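Local coordinates for protein adenylate cyclase (Hippeastrum hybrid cultivar, PDB 6YP4) that hydrolyses triphosphate, its dominant activity although it was taken for an adenylyl cyclase, and binds a GTP analogue, at residues Leu148-Thr153 / Tyr161-Glu166. Numbering follows the deposited sequence.
Sequences LELDET and YEIECE. With GCP (phosphomethylphosphonic acid guanylate ester), chain B.
The carbonyl O of E162 takes the N-H of D151 at 2.8 Å, nearly straight at 172°, and the CA-H of L150 also leans on it. With E162 N donating back to D151 O, D151 and E162 form an antiparallel hydrogen-bonded pair, as do E149 and E164, where E149 N donates to E164 O at 2.9 Å. E149, D151, E162 and E164 all turn to one face of the sheet. There the carboxylates of D151 and E164 cross at about a right angle, planes 84° apart, with D151 OD2 and E164 OE2 4.0 Å from each other. K195 forms salt bridges with D151, E162 and E164 and would offset this crowding of negative charge, while R137 pairs with the other oxygen of D151. E164, extended beyond CG, brings OE1 to 2.7 Å from O1G of the bound GTP analogue. An alanine in place of E164 would probably leave K195 without one of its carboxylate mates and open a gap beside the terminal phosphonate. In one of the two conformers of E149, a water joins OE1 to the backbone N of E166 beside the ribose. On the opposite face, L150 CD1 packs 4.0 Å from I163 CB, placed there with CG anti to the backbone N (chi1 -176°), and L148 CD2 meets C165 CB; helix 12-22 packs on L148, L150 and I163. Farther along, the aliphatic chain of E152 lies alongside the Y161 ring, CG 3.6 Å from CE1. Such a beta hairpin, strands 147-155 and 158-166, with E149 and E164 facing the bound analogue, belongs to the antiparallel triphosphate-binding tunnel of the CYTH fold.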
loop_
_atom_site.group_PDB
_atom_site.type_symbol
_atom_site.label_atom_id
_atom_site.label_comp_id
_atom_site.label_asym_id
_atom_site.label_seq_id
_atom_site.Cartn_x
_atom_site.Cartn_y
_atom_site.Cartn_z
ATOM N N LEU A 148 -2.807 0.892 -9.421
ATOM C CA LEU A 148 -3.183 2.163 -10.044
ATOM C C LEU A 148 -3.867 3.062 -9.027
ATOM O O LEU A 148 -4.712 2.603 -8.250
ATOM C CB LEU A 148 -4.126 1.936 -11.224
ATOM C CG LEU A 148 -3.714 0.970 -12.339
ATOM C CD1 LEU A 148 -4.862 0.809 -13.314
ATOM C CD2 LEU A 148 -2.441 1.405 -13.060
ATOM N N GLU A 149 -3.507 4.350 -9.039
ATOM C CA GLU A 149 -4.088 5.344 -8.142
ATOM C C GLU A 149 -4.730 6.429 -8.987
ATOM O O GLU A 149 -4.030 7.116 -9.741
ATOM C CB GLU A 149 -3.035 5.954 -7.220
ATOM C CG GLU A 149 -2.587 5.045 -6.090
ATOM C CD GLU A 149 -1.129 5.249 -5.754
ATOM O OE1 GLU A 149 -0.284 4.848 -6.574
ATOM O OE2 GLU A 149 -0.826 5.827 -4.688
ATOM N N LEU A 150 -6.051 6.565 -8.879
ATOM C CA LEU A 150 -6.831 7.538 -9.633
ATOM C C LEU A 150 -7.223 8.653 -8.672
ATOM O O LEU A 150 -7.939 8.411 -7.693
ATOM C CB LEU A 150 -8.062 6.862 -10.237
ATOM C CG LEU A 150 -8.991 7.666 -11.143
ATOM C CD1 LEU A 150 -8.285 8.020 -12.453
ATOM C CD2 LEU A 150 -10.281 6.903 -11.419
ATOM N N ASP A 151 -6.751 9.867 -8.940
ATOM C CA ASP A 151 -6.842 10.966 -7.994
ATOM C C ASP A 151 -7.821 12.027 -8.481
ATOM O O ASP A 151 -7.890 12.329 -9.674
ATOM C CB ASP A 151 -5.471 11.619 -7.772
ATOM C CG ASP A 151 -4.533 10.773 -6.923
ATOM O OD1 ASP A 151 -5.005 10.004 -6.029
ATOM O OD2 ASP A 151 -3.307 10.920 -7.127
ATOM N N GLU A 152 -8.565 12.597 -7.546
ATOM C CA GLU A 152 -9.394 13.767 -7.786
ATOM C C GLU A 152 -8.912 14.819 -6.801
ATOM O O GLU A 152 -9.180 14.719 -5.598
ATOM C CB GLU A 152 -10.878 13.447 -7.610
ATOM C CG GLU A 152 -11.816 14.631 -7.849
ATOM C CD GLU A 152 -13.280 14.246 -7.749
ATOM O OE1 GLU A 152 -13.573 13.037 -7.613
ATOM O OE2 GLU A 152 -14.136 15.154 -7.803
ATOM N N THR A 153 -8.210 15.835 -7.317
ATOM C CA THR A 153 -7.419 16.750 -6.505
ATOM C C THR A 153 -8.095 18.114 -6.500
ATOM O O THR A 153 -8.181 18.775 -7.543
ATOM C CB THR A 153 -5.994 16.852 -7.038
ATOM O OG1 THR A 153 -5.421 15.538 -7.105
ATOM C CG2 THR A 153 -5.167 17.716 -6.124
ATOM N N TYR A 161 -7.438 15.809 -12.315
ATOM C CA TYR A 161 -7.607 14.360 -12.240
ATOM C C TYR A 161 -6.357 13.701 -12.805
ATOM O O TYR A 161 -5.864 14.112 -13.865
ATOM C CB TYR A 161 -8.846 13.903 -13.024
ATOM C CG TYR A 161 -10.119 14.658 -12.698
ATOM C CD1 TYR A 161 -11.026 14.159 -11.764
ATOM C CD2 TYR A 161 -10.431 15.859 -13.341
ATOM C CE1 TYR A 161 -12.188 14.837 -11.466
ATOM C CE2 TYR A 161 -11.587 16.544 -13.046
ATOM C CZ TYR A 161 -12.465 16.026 -12.111
ATOM O OH TYR A 161 -13.622 16.710 -11.810
ATOM N N GLU A 162 -5.824 12.699 -12.100
ATOM C CA GLU A 162 -4.662 11.995 -12.608
ATOM C C GLU A 162 -4.839 10.509 -12.370
ATOM O O GLU A 162 -5.615 10.082 -11.505
ATOM C CB GLU A 162 -3.341 12.422 -11.956
ATOM C CG GLU A 162 -3.080 13.903 -11.896
ATOM C CD GLU A 162 -1.977 14.243 -10.913
ATOM O OE1 GLU A 162 -0.868 13.696 -11.062
ATOM O OE2 GLU A 162 -2.239 15.027 -9.983
ATOM N N ILE A 163 -4.088 9.726 -13.127
ATOM C CA ILE A 163 -3.874 8.322 -12.795
ATOM C C ILE A 163 -2.374 8.056 -12.760
ATOM O O ILE A 163 -1.622 8.580 -13.592
ATOM C CB ILE A 163 -4.606 7.377 -13.770
ATOM C CG1 ILE A 163 -4.463 5.924 -13.263
ATOM C CG2 ILE A 163 -4.084 7.536 -15.186
ATOM C CD1 ILE A 163 -5.651 5.046 -13.546
ATOM N N GLU A 164 -1.932 7.266 -11.772
ATOM C CA GLU A 164 -0.512 7.063 -11.523
ATOM C C GLU A 164 -0.252 5.610 -11.160
ATOM O O GLU A 164 -1.143 4.919 -10.669
ATOM C CB GLU A 164 -0.001 7.969 -10.403
ATOM C CG GLU A 164 -0.341 9.431 -10.661
ATOM C CD GLU A 164 -0.027 10.320 -9.492
ATOM O OE1 GLU A 164 0.432 9.796 -8.450
ATOM O OE2 GLU A 164 -0.254 11.541 -9.617
ATOM N N CYS A 165 0.990 5.176 -11.401
ATOM C CA CYS A 165 1.407 3.792 -11.184
ATOM C C CYS A 165 2.883 3.745 -10.807
ATOM O O CYS A 165 3.744 4.118 -11.608
ATOM C CB CYS A 165 1.153 2.949 -12.438
ATOM S SG CYS A 165 1.526 1.200 -12.181
ATOM N N GLU A 166 3.176 3.260 -9.599
ATOM C CA GLU A 166 4.551 3.057 -9.157
ATOM C C GLU A 166 5.067 1.736 -9.709
ATOM O O GLU A 166 4.392 0.707 -9.611
ATOM C CB GLU A 166 4.625 3.062 -7.624
ATOM C CG GLU A 166 5.878 3.728 -7.035
ATOM C CD GLU A 166 7.071 2.788 -6.936
ATOM O OE1 GLU A 166 6.858 1.556 -6.990
ATOM O OE2 GLU A 166 8.219 3.282 -6.799
HETATM P PG GCP B . 1.705 12.061 -6.106
HETATM O O1G GCP B . 1.590 12.070 -7.601
HETATM O O2G GCP B . 0.396 12.474 -5.470
HETATM O O3G GCP B . 2.809 12.996 -5.678
HETATM C C3B GCP B . 2.104 10.357 -5.582
HETATM P PB GCP B . 2.330 10.346 -3.742
HETATM O O1B GCP B . 3.058 11.562 -3.249
HETATM O O2B GCP B . 1.007 10.159 -3.040
HETATM O O3A GCP B . 3.270 9.032 -3.440
HETATM P PA GCP B . 3.425 8.491 -1.895
HETATM O O1A GCP B . 4.891 8.148 -1.701
HETATM O O2A GCP B . 3.032 9.624 -0.971
HETATM O "O5'" GCP B . 2.403 7.172 -1.640
HETATM C "C5'" GCP B . 1.783 6.561 -2.763
HETATM C "C4'" GCP B . 2.851 5.849 -3.699
HETATM O "O4'" GCP B . 3.900 4.991 -2.928
HETATM C "C3'" GCP B . 2.247 5.026 -4.467
HETATM O "O3'" GCP B . 2.779 5.122 -5.812
HETATM C "C2'" GCP B . 2.420 3.497 -3.801
HETATM O "O2'" GCP B . 2.645 2.456 -4.824
HETATM C "C1'" GCP B . 3.352 3.524 -2.927
HETATM N N9 GCP B . 2.788 3.163 -1.566
HETATM C C8 GCP B . 2.419 4.120 -0.707
HETATM N N7 GCP B . 1.957 3.542 0.418
HETATM C C5 GCP B . 2.039 2.212 0.251
HETATM C C6 GCP B . 1.704 1.145 1.082
HETATM O O6 GCP B . 1.255 1.351 2.161
HETATM N N1 GCP B . 1.890 -0.107 0.666
HETATM C C2 GCP B . 2.405 -0.342 -0.571
HETATM N N2 GCP B . 2.563 -1.753 -0.917
HETATM N N3 GCP B . 2.731 0.699 -1.384
HETATM C C4 GCP B . 2.548 1.976 -0.971
HETATM O O HOH W 1 1.044 2.852 -7.775
HETATM O O HOH W 2 -15.523 14.424 -10.402
HETATM O O HOH W 3 -4.913 15.035 -9.714
#